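Local coordinates for pectinesterase (Aspergillus niger, PDB 5C1E), which hydrolyses the methyl esters of pectin, releasing methanol and leaving galacturonate units, and is probably involved in the soft-rotting of plant tissue, at residues A36-S42 with N56-E62; T66-N72 with Y104-V108; T185-T191 with W223-V229; G180-A186 with E216-R221. All blocks are in the same frame, centred on the assembly; numbering follows the deposited sequence.

Contact 1. Residues A36-S42 with N56-E62. With NAG (2-acetamido-2-deoxy-beta-D-glucopyranose), chain B.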
# COMPACT_ATOMS: atom_id res chain seq x y z
N ALA A 36 -8.20 20.52 -3.32
CA ALA A 36 -7.27 21.14 -2.39
C ALA A 36 -5.99 20.34 -2.35
O ALA A 36 -5.95 19.18 -2.74
CB ALA A 36 -7.89 21.19 -1.01
N CYS A 37 -4.93 20.98 -1.87
CA CYS A 37 -3.68 20.29 -1.68
C CYS A 37 -2.91 20.87 -0.51
O CYS A 37 -3.10 22.02 -0.11
CB CYS A 37 -2.84 20.28 -2.95
SG CYS A 37 -2.44 21.89 -3.63
N ILE A 38 -2.07 20.00 0.05
CA ILE A 38 -1.26 20.31 1.20
C ILE A 38 0.16 19.85 0.86
O ILE A 38 0.36 18.74 0.33
CB ILE A 38 -1.76 19.60 2.48
CG1 ILE A 38 -3.17 20.06 2.85
CG2 ILE A 38 -0.82 19.87 3.65
CD1 ILE A 38 -3.84 19.27 3.96
N TYR A 39 1.12 20.74 1.12
CA TYR A 39 2.54 20.45 1.02
C TYR A 39 3.12 20.33 2.42
O TYR A 39 2.97 21.24 3.24
CB TYR A 39 3.27 21.57 0.27
CG TYR A 39 4.79 21.52 0.35
CD1 TYR A 39 5.53 20.62 -0.41
CD2 TYR A 39 5.48 22.42 1.15
CE1 TYR A 39 6.93 20.59 -0.33
CE2 TYR A 39 6.88 22.39 1.22
CZ TYR A 39 7.59 21.49 0.47
OH TYR A 39 8.99 21.46 0.55
N VAL A 40 3.78 19.20 2.67
CA VAL A 40 4.40 18.94 3.96
C VAL A 40 5.92 19.00 3.81
O VAL A 40 6.51 18.27 3.00
CB VAL A 40 3.97 17.58 4.54
CG1 VAL A 40 4.45 17.40 5.98
CG2 VAL A 40 2.46 17.43 4.47
N ALA A 41 6.53 19.90 4.58
CA ALA A 41 7.96 20.02 4.61
C ALA A 41 8.54 18.94 5.51
O ALA A 41 7.84 18.29 6.30
CB ALA A 41 8.37 21.39 5.09
N SER A 42 9.85 18.79 5.38
CA SER A 42 10.62 17.78 6.09
C SER A 42 10.27 17.75 7.57
O SER A 42 10.05 18.78 8.22
CB SER A 42 12.13 18.04 5.91
OG SER A 42 12.48 19.38 6.26
N ASN A 56 -11.46 16.62 -3.70
CA ASN A 56 -10.28 15.87 -4.10
C ASN A 56 -9.03 16.49 -3.49
O ASN A 56 -8.65 17.60 -3.84
CB ASN A 56 -10.15 15.82 -5.62
CG ASN A 56 -10.91 14.65 -6.23
OD1 ASN A 56 -11.60 13.89 -5.53
ND2 ASN A 56 -10.79 15.13 -7.69
N LEU A 57 -8.42 15.76 -2.56
CA LEU A 57 -7.24 16.23 -1.82
C LEU A 57 -6.00 15.55 -2.36
O LEU A 57 -6.02 14.33 -2.64
CB LEU A 57 -7.38 15.92 -0.33
CG LEU A 57 -6.20 16.24 0.58
CD1 LEU A 57 -6.00 17.74 0.64
CD2 LEU A 57 -6.43 15.70 1.97
N THR A 58 -4.94 16.34 -2.53
CA THR A 58 -3.59 15.83 -2.79
C THR A 58 -2.65 16.26 -1.67
O THR A 58 -2.59 17.45 -1.30
CB THR A 58 -3.05 16.33 -4.15
OG1 THR A 58 -3.94 15.89 -5.16
CG2 THR A 58 -1.66 15.75 -4.43
N LEU A 59 -1.92 15.28 -1.11
CA LEU A 59 -0.91 15.55 -0.10
C LEU A 59 0.49 15.30 -0.69
O LEU A 59 0.77 14.20 -1.17
CB LEU A 59 -1.16 14.63 1.09
CG LEU A 59 -0.40 14.79 2.40
CD1 LEU A 59 -0.55 16.16 3.06
CD2 LEU A 59 -0.93 13.71 3.33
N TYR A 60 1.34 16.33 -0.68
CA TYR A 60 2.67 16.26 -1.26
C TYR A 60 3.71 16.35 -0.19
O TYR A 60 3.66 17.25 0.64
CB TYR A 60 2.94 17.45 -2.15
CG TYR A 60 2.09 17.60 -3.37
CD1 TYR A 60 2.28 16.79 -4.48
CD2 TYR A 60 1.12 18.59 -3.44
CE1 TYR A 60 1.53 16.96 -5.63
CE2 TYR A 60 0.37 18.76 -4.59
CZ TYR A 60 0.58 17.94 -5.68
OH TYR A 60 -0.19 18.11 -6.81
N GLY A 61 4.71 15.48 -0.25
CA GLY A 61 5.87 15.57 0.62
C GLY A 61 7.07 16.19 -0.07
O GLY A 61 7.26 16.04 -1.27
N GLU A 62 7.87 16.89 0.71
CA GLU A 62 9.12 17.47 0.24
C GLU A 62 10.09 16.37 -0.15
O GLU A 62 10.26 15.40 0.58
CB GLU A 62 9.73 18.34 1.35
CG GLU A 62 11.07 18.95 0.97
CD GLU A 62 11.68 19.81 2.05
OE1 GLU A 62 11.05 20.06 3.07
OE2 GLU A 62 12.83 20.25 1.85
C1 NAG B . -12.53 14.47 -8.69
C2 NAG B . -12.66 15.47 -9.82
C3 NAG B . -13.15 14.68 -11.03
C4 NAG B . -12.19 13.50 -11.31
C5 NAG B . -11.78 12.73 -10.04
C6 NAG B . -10.59 11.80 -10.26
C7 NAG B . -13.08 17.84 -9.23
C8 NAG B . -14.08 18.89 -8.81
N2 NAG B . -13.52 16.59 -9.42
O3 NAG B . -13.26 15.53 -12.15
O4 NAG B . -12.77 12.59 -12.23
O5 NAG B . -11.44 13.62 -8.99
O6 NAG B . -10.36 11.04 -9.09
O7 NAG B . -11.91 18.19 -9.39
O HOH W 1 13.99 20.55 4.13

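Contact 2. Residues T66-N72 with Y104-V108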
# COMPACT_ATOMS: atom_id res chain seq x y z
N THR A 66 11.03 13.33 -6.80
CA THR A 66 9.66 12.86 -6.68
C THR A 66 9.43 11.48 -7.29
O THR A 66 8.42 10.84 -6.97
CB THR A 66 8.69 13.84 -7.37
OG1 THR A 66 9.08 13.99 -8.73
CG2 THR A 66 8.70 15.20 -6.70
N SER A 67 10.34 11.03 -8.17
CA SER A 67 10.19 9.79 -8.93
C SER A 67 10.45 8.52 -8.09
O SER A 67 10.17 7.39 -8.54
CB SER A 67 11.12 9.81 -10.15
OG SER A 67 12.47 9.54 -9.77
N THR A 68 10.95 8.70 -6.87
CA THR A 68 11.28 7.60 -5.98
C THR A 68 10.74 7.88 -4.58
O THR A 68 10.38 9.01 -4.26
CB THR A 68 12.81 7.40 -5.94
OG1 THR A 68 13.15 6.30 -5.10
CG2 THR A 68 13.54 8.66 -5.43
N TYR A 69 10.67 6.83 -3.76
CA TYR A 69 10.43 6.96 -2.31
C TYR A 69 11.75 7.18 -1.52
O TYR A 69 11.74 7.58 -0.32
CB TYR A 69 9.73 5.71 -1.76
CG TYR A 69 10.55 4.45 -1.88
CD1 TYR A 69 11.48 4.11 -0.90
CD2 TYR A 69 10.36 3.56 -2.93
CE1 TYR A 69 12.23 2.95 -1.00
CE2 TYR A 69 11.12 2.40 -3.04
CZ TYR A 69 12.05 2.10 -2.07
OH TYR A 69 12.80 0.94 -2.15
N LYS A 70 12.87 6.91 -2.16
CA LYS A 70 14.15 6.78 -1.43
C LYS A 70 14.66 8.06 -0.77
O LYS A 70 15.46 7.99 0.17
CB LYS A 70 15.22 6.17 -2.33
CG LYS A 70 14.97 4.68 -2.50
CD LYS A 70 15.85 4.00 -3.54
CE LYS A 70 15.56 2.50 -3.54
NZ LYS A 70 16.68 1.73 -4.12
N ASP A 71 14.23 9.21 -1.26
CA ASP A 71 14.66 10.51 -0.73
C ASP A 71 13.60 11.21 0.12
O ASP A 71 13.75 12.41 0.44
CB ASP A 71 15.08 11.44 -1.88
CG ASP A 71 16.23 10.87 -2.69
OD1 ASP A 71 17.07 10.16 -2.11
OD2 ASP A 71 16.29 11.10 -3.91
N ASN A 72 12.55 10.49 0.52
CA ASN A 72 11.49 11.13 1.31
C ASN A 72 12.09 11.64 2.63
O ASN A 72 12.96 10.98 3.24
CB ASN A 72 10.35 10.16 1.61
CG ASN A 72 9.55 9.76 0.39
OD1 ASN A 72 9.73 10.29 -0.69
ND2 ASN A 72 8.64 8.82 0.58
N TYR A 104 1.91 11.87 -2.38
CA TYR A 104 3.19 11.83 -3.06
C TYR A 104 4.32 11.99 -2.08
O TYR A 104 4.36 12.98 -1.33
CB TYR A 104 3.33 12.98 -4.08
CG TYR A 104 2.42 12.91 -5.27
CD1 TYR A 104 1.10 13.34 -5.18
CD2 TYR A 104 2.87 12.40 -6.51
CE1 TYR A 104 0.26 13.28 -6.26
CE2 TYR A 104 2.02 12.37 -7.61
CZ TYR A 104 0.73 12.82 -7.47
OH TYR A 104 -0.16 12.78 -8.49
N ASN A 105 5.24 11.04 -2.10
CA ASN A 105 6.52 11.18 -1.38
C ASN A 105 6.40 11.41 0.13
O ASN A 105 7.03 12.32 0.69
CB ASN A 105 7.35 12.28 -2.04
CG ASN A 105 7.47 12.07 -3.52
OD1 ASN A 105 6.96 12.86 -4.32
ND2 ASN A 105 8.13 11.00 -3.91
N ILE A 106 5.58 10.58 0.77
CA ILE A 106 5.38 10.61 2.22
C ILE A 106 5.62 9.20 2.76
O ILE A 106 5.20 8.22 2.14
CB ILE A 106 3.99 11.15 2.57
CG1 ILE A 106 3.96 12.65 2.22
CG2 ILE A 106 3.65 10.87 4.03
CD1 ILE A 106 2.94 13.49 2.88
N ASN A 107 6.32 9.11 3.89
CA ASN A 107 6.46 7.86 4.62
C ASN A 107 5.39 7.79 5.72
O ASN A 107 5.20 8.76 6.43
CB ASN A 107 7.82 7.73 5.30
CG ASN A 107 8.97 7.85 4.33
OD1 ASN A 107 8.83 7.68 3.12
ND2 ASN A 107 10.12 8.17 4.86
N VAL A 108 4.75 6.63 5.84
CA VAL A 108 3.79 6.37 6.90
C VAL A 108 4.19 5.11 7.64
O VAL A 108 4.46 4.07 7.02
CB VAL A 108 2.33 6.21 6.35
CG1 VAL A 108 1.34 5.96 7.49
CG2 VAL A 108 1.92 7.44 5.57
O HOH W 2 12.88 8.37 3.60

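Contact 3. Residues T185-T191 with W223-V229. With SO4 (sulfate ion), chain D; SO4 (sulfate ion), chain F; SO4 (sulfate ion), chain E.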
# COMPACT_ATOMS: atom_id res chain seq x y z
N THR A 185 0.48 -11.06 0.94
CA THR A 185 -0.92 -10.62 0.72
C THR A 185 -1.92 -11.45 1.52
O THR A 185 -1.75 -12.65 1.71
CB THR A 185 -1.33 -10.66 -0.77
OG1 THR A 185 -1.35 -12.00 -1.30
CG2 THR A 185 -0.43 -9.77 -1.59
N ALA A 186 -3.00 -10.80 1.94
CA ALA A 186 -4.11 -11.47 2.55
C ALA A 186 -5.43 -10.84 2.09
O ALA A 186 -6.04 -10.02 2.78
CB ALA A 186 -3.98 -11.44 4.07
N SER A 187 -5.85 -11.23 0.89
CA SER A 187 -7.06 -10.67 0.29
C SER A 187 -8.30 -11.24 0.97
O SER A 187 -8.37 -12.44 1.23
CB SER A 187 -7.14 -10.94 -1.20
OG SER A 187 -8.44 -10.69 -1.70
N SER A 188 -9.27 -10.36 1.21
CA SER A 188 -10.56 -10.74 1.79
C SER A 188 -11.69 -10.76 0.75
O SER A 188 -12.88 -10.73 1.10
CB SER A 188 -10.91 -9.79 2.95
OG SER A 188 -10.82 -8.44 2.52
N ARG A 189 -11.35 -10.91 -0.53
CA ARG A 189 -12.37 -11.16 -1.54
C ARG A 189 -13.13 -12.43 -1.17
O ARG A 189 -12.53 -13.47 -0.87
CB ARG A 189 -11.74 -11.29 -2.93
CG ARG A 189 -12.75 -11.55 -4.03
CD ARG A 189 -12.13 -11.41 -5.42
NE ARG A 189 -13.10 -11.70 -6.48
CZ ARG A 189 -13.32 -12.90 -7.04
NH1 ARG A 189 -14.24 -13.02 -7.97
NH2 ARG A 189 -12.62 -13.98 -6.68
N GLU A 190 -14.47 -12.35 -1.16
CA GLU A 190 -15.27 -13.44 -0.61
C GLU A 190 -16.52 -13.86 -1.39
O GLU A 190 -17.17 -14.82 -1.00
CB GLU A 190 -15.64 -13.13 0.85
CG GLU A 190 -16.71 -12.08 1.03
CD GLU A 190 -16.88 -11.64 2.49
OE1 GLU A 190 -17.85 -10.89 2.77
OE2 GLU A 190 -16.07 -12.02 3.36
N THR A 191 -16.84 -13.18 -2.49
CA THR A 191 -17.99 -13.53 -3.33
C THR A 191 -17.59 -13.48 -4.79
O THR A 191 -16.67 -12.77 -5.17
CB THR A 191 -19.21 -12.61 -3.13
OG1 THR A 191 -18.88 -11.24 -3.44
CG2 THR A 191 -19.75 -12.74 -1.72
N TRP A 223 -7.40 -14.49 3.23
CA TRP A 223 -8.09 -14.01 4.42
C TRP A 223 -9.57 -14.40 4.34
O TRP A 223 -10.18 -14.73 5.34
CB TRP A 223 -7.86 -12.51 4.59
CG TRP A 223 -8.38 -11.94 5.86
CD1 TRP A 223 -8.65 -12.60 7.02
CD2 TRP A 223 -8.64 -10.55 6.13
NE1 TRP A 223 -9.10 -11.73 7.97
CE2 TRP A 223 -9.10 -10.46 7.45
CE3 TRP A 223 -8.53 -9.38 5.37
CZ2 TRP A 223 -9.46 -9.25 8.04
CZ3 TRP A 223 -8.91 -8.17 5.95
CH2 TRP A 223 -9.37 -8.11 7.26
N ARG A 224 -10.13 -14.39 3.13
CA ARG A 224 -11.46 -14.94 2.86
C ARG A 224 -11.35 -15.86 1.65
O ARG A 224 -10.30 -15.91 1.00
CB ARG A 224 -12.48 -13.84 2.62
CG ARG A 224 -12.67 -12.89 3.81
CD ARG A 224 -13.58 -13.51 4.85
NE ARG A 224 -13.83 -12.60 5.97
CZ ARG A 224 -13.03 -12.46 7.02
NH1 ARG A 224 -13.35 -11.59 7.98
NH2 ARG A 224 -11.91 -13.16 7.14
N VAL A 225 -12.43 -16.57 1.33
CA VAL A 225 -12.33 -17.77 0.50
C VAL A 225 -12.08 -17.51 -0.99
O VAL A 225 -11.70 -18.43 -1.73
CB VAL A 225 -13.56 -18.69 0.66
CG1 VAL A 225 -13.64 -19.24 2.08
CG2 VAL A 225 -14.85 -17.98 0.29
N LEU A 226 -12.30 -16.29 -1.46
CA LEU A 226 -12.15 -16.02 -2.89
C LEU A 226 -11.05 -14.99 -3.20
O LEU A 226 -11.09 -14.29 -4.22
CB LEU A 226 -13.51 -15.67 -3.52
CG LEU A 226 -14.37 -16.90 -3.80
CD1 LEU A 226 -15.83 -16.54 -4.06
CD2 LEU A 226 -13.85 -17.69 -4.99
N ALA A 227 -10.07 -14.93 -2.31
CA ALA A 227 -8.88 -14.11 -2.47
C ALA A 227 -8.36 -14.22 -3.91
O ALA A 227 -8.17 -15.33 -4.39
CB ALA A 227 -7.81 -14.60 -1.53
N ARG A 228 -8.12 -13.08 -4.56
CA ARG A 228 -7.57 -13.07 -5.91
C ARG A 228 -6.36 -12.17 -6.06
O ARG A 228 -6.46 -10.94 -5.91
CB ARG A 228 -8.62 -12.64 -6.92
CG ARG A 228 -8.12 -12.67 -8.36
CD ARG A 228 -9.25 -12.81 -9.36
NE ARG A 228 -10.21 -11.73 -9.24
CZ ARG A 228 -11.37 -11.70 -9.90
NH1 ARG A 228 -11.69 -12.68 -10.73
NH2 ARG A 228 -12.21 -10.68 -9.74
N VAL A 229 -5.22 -12.78 -6.36
CA VAL A 229 -3.95 -12.07 -6.43
C VAL A 229 -3.12 -12.60 -7.59
O VAL A 229 -3.02 -13.81 -7.77
CB VAL A 229 -3.15 -12.27 -5.15
CG1 VAL A 229 -1.84 -11.50 -5.19
CG2 VAL A 229 -3.97 -11.87 -3.91
S SO4 D . -11.02 -12.50 10.89
O1 SO4 D . -9.60 -12.11 10.91
O2 SO4 D . -11.44 -12.87 12.26
O3 SO4 D . -11.81 -11.34 10.43
O4 SO4 D . -11.19 -13.66 9.99
S SO4 F . -17.27 -11.29 6.98
O1 SO4 F . -16.13 -10.39 6.72
O2 SO4 F . -17.57 -11.30 8.44
O3 SO4 F . -18.45 -10.81 6.23
O4 SO4 F . -16.93 -12.66 6.52
S SO4 E . -14.66 -11.66 -12.31
O1 SO4 E . -13.83 -11.59 -13.53
O2 SO4 E . -14.43 -10.47 -11.46
O3 SO4 E . -16.09 -11.72 -12.69
O4 SO4 E . -14.32 -12.91 -11.59
O HOH W 3 -8.55 -10.09 -4.25

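Contact 4. Residues G180-A186 with E216-R221. With ACT (acetate ion), chain M.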
# COMPACT_ATOMS: atom_id res chain seq x y z
N GLY A 180 10.20 -10.08 8.09
CA GLY A 180 9.92 -11.24 8.94
C GLY A 180 9.22 -12.30 8.11
O GLY A 180 8.81 -12.04 6.99
N ALA A 181 9.11 -13.51 8.66
CA ALA A 181 8.46 -14.61 7.98
C ALA A 181 6.93 -14.43 7.99
O ALA A 181 6.33 -14.01 9.00
CB ALA A 181 8.84 -15.92 8.65
N GLY A 182 6.29 -14.78 6.87
CA GLY A 182 4.84 -14.64 6.75
C GLY A 182 4.39 -14.56 5.30
O GLY A 182 5.16 -14.81 4.37
N ALA A 183 3.10 -14.26 5.12
CA ALA A 183 2.53 -14.11 3.79
C ALA A 183 2.40 -12.64 3.46
O ALA A 183 1.99 -11.86 4.30
CB ALA A 183 1.18 -14.80 3.72
N ILE A 184 2.75 -12.26 2.23
CA ILE A 184 2.73 -10.87 1.86
C ILE A 184 1.29 -10.37 1.73
O ILE A 184 0.93 -9.37 2.33
CB ILE A 184 3.47 -10.63 0.53
CG1 ILE A 184 4.95 -10.95 0.68
CG2 ILE A 184 3.31 -9.19 0.10
CD1 ILE A 184 5.70 -11.08 -0.62
N THR A 185 0.48 -11.06 0.94
CA THR A 185 -0.92 -10.62 0.72
C THR A 185 -1.92 -11.45 1.52
O THR A 185 -1.75 -12.65 1.71
CB THR A 185 -1.33 -10.66 -0.77
OG1 THR A 185 -1.35 -12.00 -1.30
CG2 THR A 185 -0.43 -9.77 -1.59
N ALA A 186 -3.00 -10.80 1.94
CA ALA A 186 -4.11 -11.47 2.55
C ALA A 186 -5.43 -10.84 2.09
O ALA A 186 -6.04 -10.02 2.78
CB ALA A 186 -3.98 -11.44 4.07
N GLU A 216 11.13 -18.41 3.47
CA GLU A 216 10.23 -18.23 4.61
C GLU A 216 9.06 -17.29 4.33
O GLU A 216 8.30 -16.97 5.25
CB GLU A 216 11.01 -17.72 5.82
CG GLU A 216 12.13 -18.64 6.24
CD GLU A 216 12.76 -18.26 7.56
OE1 GLU A 216 12.51 -17.16 8.09
OE2 GLU A 216 13.51 -19.11 8.08
N VAL A 217 8.94 -16.81 3.10
CA VAL A 217 7.92 -15.83 2.77
C VAL A 217 6.98 -16.44 1.73
O VAL A 217 7.41 -17.13 0.80
CB VAL A 217 8.53 -14.48 2.30
CG1 VAL A 217 7.47 -13.48 1.88
CG2 VAL A 217 9.36 -13.87 3.42
N TYR A 218 5.69 -16.17 1.89
CA TYR A 218 4.69 -16.60 0.93
C TYR A 218 4.11 -15.40 0.20
O TYR A 218 4.01 -14.30 0.74
CB TYR A 218 3.57 -17.37 1.63
CG TYR A 218 4.05 -18.67 2.26
CD1 TYR A 218 4.10 -19.84 1.52
CD2 TYR A 218 4.45 -18.71 3.58
CE1 TYR A 218 4.54 -21.04 2.08
CE2 TYR A 218 4.89 -19.89 4.16
CZ TYR A 218 4.93 -21.05 3.41
OH TYR A 218 5.37 -22.22 4.00
N LEU A 219 3.74 -15.63 -1.05
CA LEU A 219 3.16 -14.60 -1.88
C LEU A 219 1.81 -14.16 -1.30
O LEU A 219 1.40 -12.99 -1.42
CB LEU A 219 2.98 -15.14 -3.30
CG LEU A 219 4.27 -15.49 -4.06
CD1 LEU A 219 3.92 -16.26 -5.32
CD2 LEU A 219 5.09 -14.24 -4.39
N GLY A 220 1.14 -15.09 -0.64
CA GLY A 220 -0.11 -14.77 -0.00
C GLY A 220 -0.78 -15.93 0.68
O GLY A 220 -0.35 -17.10 0.56
N ARG A 221 -1.83 -15.58 1.41
CA ARG A 221 -2.77 -16.55 1.94
C ARG A 221 -4.17 -15.92 1.93
O ARG A 221 -4.30 -14.69 1.91
CB ARG A 221 -2.34 -17.04 3.32
CG ARG A 221 -2.28 -15.94 4.37
CD ARG A 221 -1.78 -16.50 5.69
NE ARG A 221 -1.95 -15.54 6.76
CZ ARG A 221 -2.12 -15.86 8.05
NH1 ARG A 221 -2.14 -17.14 8.41
NH2 ARG A 221 -2.28 -14.92 8.96
C ACT M . -4.94 -18.14 10.64
O ACT M . -3.71 -17.95 10.85
OXT ACT M . -5.37 -19.18 10.08
CH3 ACT M . -5.91 -17.09 11.07
O HOH W 4 -3.99 -13.30 -0.44

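Contact 1. Residues A36-S42 with N56-E62
Two neighbouring rungs of the right-handed parallel beta-helix of the pectinesterase family meet here, near its N-terminal end. Strands 36-40 and 57-61 run side by side, their axes 4.7 Å apart at closest and 12° from parallel, in the same long parallel sheet. The hydrogen bonds zigzag between them: Ala36 N to Asn56 O (3.0 Å), Thr58 N to Ala36 O (3.0 Å), Ile38 N to Thr58 O (2.9 Å), Tyr60 N to Ile38 O (2.8 Å), Val40 N to Tyr60 O (2.8 Å) and Glu62 N to Val40 O (3.0 Å). Ile38, Val40, Leu57 and Leu59 share one face, and their branched apolar side chains suit the buried interior: Leu59 CD1 lies 3.6 Å from Val40 CG2 and 3.7 Å from Ile38 CB. Ile38 also packs on helix 22-29, which covers this end. The other face carries Cys37, Thr58, Tyr39 and Tyr60. There Cys37 CB rests 3.9 Å from Tyr60 CE2, and its sulfur forms the disulfide with Cys10. Asn56, just before strand 57-61, carries the N-acetylglucosamine; its ND2 lies only 2.1 Å from the sugar's C1, too close for a non-bonded contact. At the far end the extended side chain of Glu62 continues the pairing beyond the strands: OE1 accepts from Ser42 N at 2.9 Å, and a water donates to OE2 at 2.6 Å while hydrogen-bonding Ser42 OG at 2.9 Å.

Contact 2. Residues T66-N72 with Y104-V108
Direct hydrogen bonds from asparagine side chains join the 66-72 loop to residues 104-108. Asn105 ND2 donates to Thr66 O at 3.1 Å, and Asn72 ND2 donates to Asn107 OD1 at 2.8 Å. An amide offers both a donor and an acceptor, which suits places where irregular backbone must be held: Asn105 OD1 also accepts from Arg3, and Asn72 ND2 has a second partner in Gly132 O. Asn105 has phi and psi of 58° and 49°, a left-handed conformation that asparagine tolerates better than most residues and that bends the chain just after Tyr104. One water adds an indirect link, donating to Asn72 O (2.6 Å) and accepting from Asn107 ND2 (3.0 Å). Within the loop, a type I turn from Tyr69 to Asn72 is closed by Asn72 N to Tyr69 O (3.1 Å), and an ST turn forms where Thr68 OG1 accepts from Lys70 N (3.0 Å). Van der Waals contact is slight, as with Asn72 OD1 against Asn105 CB at 3.4 Å. In the parallel beta-helix, the loop leads from strand 57-61 to strand 74-78 and bears on the corner between strands 102-104 and 107-110, while Asn72 and Asn107 both touch Gln134 of strand 134-136.

Contact 3. Residues T185-T191 with W223-V229
Arg189 is all-trans through chi3, long enough for NH2 to donate to Leu226 O at 2.9 Å. Its guanidinium lies flat on that of Arg228, centres 3.7 Å apart and planes at 22°. Arg228 bends at chi3 (p) to reach this stack; its NH1 and NH2 hold a sulfate, probably from the crystallisation liquor, whose negative charge probably eases the like charges. Ser187 adopts the t rotamer, which lets OG accept from Arg189 N (3.1 Å) in an ST turn. After Ser187 the chain leaves strand 182-187 of the parallel beta-helix for a loop that holds Arg189 and meets the connection into strand 228-232. There Arg224 N donates to Ser187 O (3.2 Å), and Leu226 N, in a type I turn, to Arg189 O (2.9 Å). Arg224 folds back with chi1 and chi2 both m: NH2 meets Trp223 O (2.9 Å), NE forms a long salt bridge with Glu190 OE2 (3.5 Å), and the guanidinium also holds two sulfates, one of them accepting from Trp223 NE1 through O1 (3.0 Å). Trp223, chi1 t, brings CE3 to 3.4 Å from Ser188 CB.

Contact 4. Residues G180-A186 with E216-R221
Arg221 forms a salt bridge through NE with Asp161, the predicted active-site residue, and its NH1 donates to the O atom of an acetate at 3.0 Å. Its backbone is fixed by the parallel beta-helix, in which strands 182-187 and 217-220 are adjacent: Arg221 N donates to Thr185 O (2.9 Å). Further along, Tyr218 N donates to Gly182 O (2.9 Å) and Ile184 N to Tyr218 O (2.8 Å), with a weak bond from Gly182 N to Glu216 O (3.4 Å). Both segments turn a corner, at Ile184 and at Leu219. Here Leu219 O accepts from both Thr185 N (3.2 Å) and Thr185 OG1 (2.9 Å), and also meets Tyr231 OH of strand 228-232, so the threonine hydroxyl joins the backbone pairing at the bend. Gly220 suits its place beside this hydroxyl because a CB would clash with Thr185 OG1; Gly182 has a positive phi at which a CB would jam against the preceding carbonyl. In the interior, Ile184 CG1 packs on Val217 CG1 at 3.8 Å. On the other face Ala183, small enough to sit beneath larger neighbours, has its CB 4.1 Å from Tyr218 CB and 3.7 Å from Arg221 CG.

Contacts 1 and 2 are joined directly near the N-terminal end of the beta-helix: Tyr104 O lies 2.7 Å from Gly61 N and Tyr104 N 2.9 Å from Leu59 O, probable hydrogen bonds that continue the sheet into the next rung. Contacts 3 and 4 lie further along the helix, with centres about 14 Å apart, and share Thr185 and Ala186 on strand 182-187. This pair adjoins the predicted active site: the side chains of Arg221 and Ala186 are about 3 and 4 Å from that of Asp161. Contact 1 is remote, its centre about 33 Å from that of contact 3, although both reach the same long parallel sheet.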